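Local coordinates for stage II sporulation protein SA (Bacillus subtilis, PDB 3O6Q), which is the toxin of a type II toxin-antitoxin system, killing the cell during sporulation unless its cognate antitoxin SpoIISB neutralises it, at residues 61-66 with 136-141. Sequence-based numbering, arbitrary orientation.
Sequences DKMNLT and LLFTSL
F138, on helix 132-148, pushes the far end of its ring between M63 and L65 of the turn that links helix 45-61 to strand 66-71, a compact example of how one aromatic side chain can tie a loop to a helix. Both partners meet the CZ and CE2 end of the ring, M63 from one side of its plane and L65 from the other. The selenium of M63, a selenomethionine here, lies 4.0 Å from CZ of F138, and CD1 of L65 comes to 3.9 Å from that CZ. The Met-aromatic contact is oblique: SE of M63 sits 5.1 Å from the centroid of the F138 ring, 67° off the ring normal, and CD1 of L65 also meets the ring at a slant. M63 gets there because its chain runs extended beyond CG (chi2 -178°). L65, whose CG lies between its backbone N and carbonyl carbon (chi1 70°), turns CD1 to the other side, and both side chains run antiparallel to that of F138.

The backbones stay well apart, with 11.5 Å between the nearest CA atoms, those of M63 and L137, and side chains alone bridge the gap. L56 and A60 of helix 45-61 and L124 of strand 118-125 also touch F138, placing it in the core between helix and sheet of this domain, predicted to be cytoplasmic. No hydrogen bond crosses between 61-66 and 136-141, and all three touching residues are buried; their cohesion therefore rests on dispersion and exclusion of water, and the polarisable selenium, standing in for the sulfur of the natural methionine, probably adds to the attraction, as sulfur would.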
loop_
_atom_site.group_PDB
_atom_site.type_symbol
_atom_site.label_atom_id
_atom_site.label_comp_id
_atom_site.label_asym_id
_atom_site.label_seq_id
_atom_site.Cartn_x
_atom_site.Cartn_y
_atom_site.Cartn_z
ATOM N N ASP A 61 -1.504 7.017 13.745
ATOM C CA ASP A 61 -0.880 8.075 14.512
ATOM C C ASP A 61 0.001 8.993 13.675
ATOM O O ASP A 61 0.047 10.188 13.922
ATOM C CB ASP A 61 -0.057 7.489 15.636
ATOM C CG ASP A 61 -0.916 6.937 16.741
ATOM O OD1 ASP A 61 -2.173 7.063 16.656
ATOM O OD2 ASP A 61 -0.335 6.327 17.685
ATOM N N LYS A 62 0.672 8.461 12.663
ATOM C CA LYS A 62 1.560 9.294 11.869
ATOM C C LYS A 62 0.938 9.846 10.561
ATOM O O LYS A 62 1.639 10.428 9.752
ATOM C CB LYS A 62 2.838 8.514 11.592
ATOM C CG LYS A 62 3.658 8.192 12.857
ATOM C CD LYS A 62 5.094 7.789 12.479
ATOM C CE LYS A 62 6.147 8.170 13.525
ATOM N NZ LYS A 62 7.539 7.731 13.062
HETATM N N MSE A 63 -0.378 9.711 10.409
HETATM C CA MSE A 63 -1.046 9.990 9.177
HETATM C C MSE A 63 -2.232 10.951 9.251
HETATM O O MSE A 63 -2.889 11.203 8.218
HETATM C CB MSE A 63 -1.573 8.687 8.582
HETATM C CG MSE A 63 -0.570 7.814 7.905
HETATM SE SE MSE A 63 -1.538 6.298 7.207
HETATM C CE MSE A 63 -0.072 5.048 7.022
ATOM N N ASN A 64 -2.543 11.520 10.395
ATOM C CA ASN A 64 -3.619 12.520 10.359
ATOM C C ASN A 64 -5.000 11.891 10.149
ATOM O O ASN A 64 -5.823 12.363 9.324
ATOM C CB ASN A 64 -3.321 13.596 9.285
ATOM C CG ASN A 64 -2.054 14.419 9.619
ATOM O OD1 ASN A 64 -1.953 14.982 10.706
ATOM N ND2 ASN A 64 -1.083 14.459 8.693
ATOM N N LEU A 65 -5.206 10.811 10.911
ATOM C CA LEU A 65 -6.443 10.110 10.980
ATOM C C LEU A 65 -6.369 9.198 12.218
ATOM O O LEU A 65 -5.282 8.917 12.711
ATOM C CB LEU A 65 -6.698 9.323 9.667
ATOM C CG LEU A 65 -5.878 8.087 9.249
ATOM C CD1 LEU A 65 -6.601 6.814 9.619
ATOM C CD2 LEU A 65 -5.610 8.104 7.726
ATOM N N THR A 66 -7.522 8.736 12.704
ATOM C CA THR A 66 -7.610 7.864 13.869
ATOM C C THR A 66 -8.132 6.499 13.435
ATOM O O THR A 66 -9.104 6.418 12.726
ATOM C CB THR A 66 -8.588 8.446 14.911
ATOM O OG1 THR A 66 -8.256 9.809 15.172
ATOM C CG2 THR A 66 -8.524 7.700 16.231
ATOM N N LEU A 136 -7.919 0.183 2.024
ATOM C CA LEU A 136 -6.912 -0.694 1.414
ATOM C C LEU A 136 -5.660 -0.758 2.264
ATOM O O LEU A 136 -5.158 -1.828 2.519
ATOM C CB LEU A 136 -6.620 -0.247 -0.013
ATOM C CG LEU A 136 -7.813 -0.516 -0.976
ATOM C CD1 LEU A 136 -7.629 0.043 -2.419
ATOM C CD2 LEU A 136 -8.127 -2.045 -1.004
ATOM N N LEU A 137 -5.178 0.387 2.736
ATOM C CA LEU A 137 -3.963 0.410 3.532
ATOM C C LEU A 137 -4.214 -0.272 4.856
ATOM O O LEU A 137 -3.415 -1.090 5.313
ATOM C CB LEU A 137 -3.490 1.836 3.783
ATOM C CG LEU A 137 -2.846 2.526 2.585
ATOM C CD1 LEU A 137 -2.675 3.996 2.903
ATOM C CD2 LEU A 137 -1.522 1.830 2.211
ATOM N N PHE A 138 -5.304 0.070 5.512
ATOM C CA PHE A 138 -5.477 -0.475 6.828
ATOM C C PHE A 138 -5.835 -1.939 6.822
ATOM O O PHE A 138 -5.421 -2.650 7.723
ATOM C CB PHE A 138 -6.398 0.403 7.667
ATOM C CG PHE A 138 -5.679 1.646 8.174
ATOM C CD1 PHE A 138 -5.001 1.613 9.378
ATOM C CD2 PHE A 138 -5.564 2.761 7.395
ATOM C CE1 PHE A 138 -4.277 2.708 9.810
ATOM C CE2 PHE A 138 -4.830 3.855 7.825
ATOM C CZ PHE A 138 -4.185 3.831 9.017
ATOM N N THR A 139 -6.535 -2.432 5.778
ATOM C CA THR A 139 -6.758 -3.867 5.686
ATOM C C THR A 139 -5.488 -4.612 5.274
ATOM O O THR A 139 -5.238 -5.689 5.754
ATOM C CB THR A 139 -7.967 -4.248 4.822
ATOM O OG1 THR A 139 -7.783 -3.849 3.438
ATOM C CG2 THR A 139 -9.179 -3.632 5.420
ATOM N N SER A 140 -4.691 -4.039 4.394
ATOM C CA SER A 140 -3.353 -4.567 4.111
ATOM C C SER A 140 -2.568 -4.868 5.350
ATOM O O SER A 140 -1.910 -5.896 5.443
ATOM C CB SER A 140 -2.548 -3.554 3.303
ATOM O OG SER A 140 -3.119 -3.468 1.995
ATOM N N LEU A 141 -2.646 -3.985 6.324
ATOM C CA LEU A 141 -1.875 -4.163 7.550
ATOM C C LEU A 141 -2.362 -5.352 8.385
ATOM O O LEU A 141 -1.581 -6.083 8.981
ATOM C CB LEU A 141 -1.957 -2.886 8.404
ATOM C CG LEU A 141 -1.090 -1.683 8.107
ATOM C CD1 LEU A 141 -1.660 -0.538 8.958
ATOM C CD2 LEU A 141 0.382 -1.990 8.473
#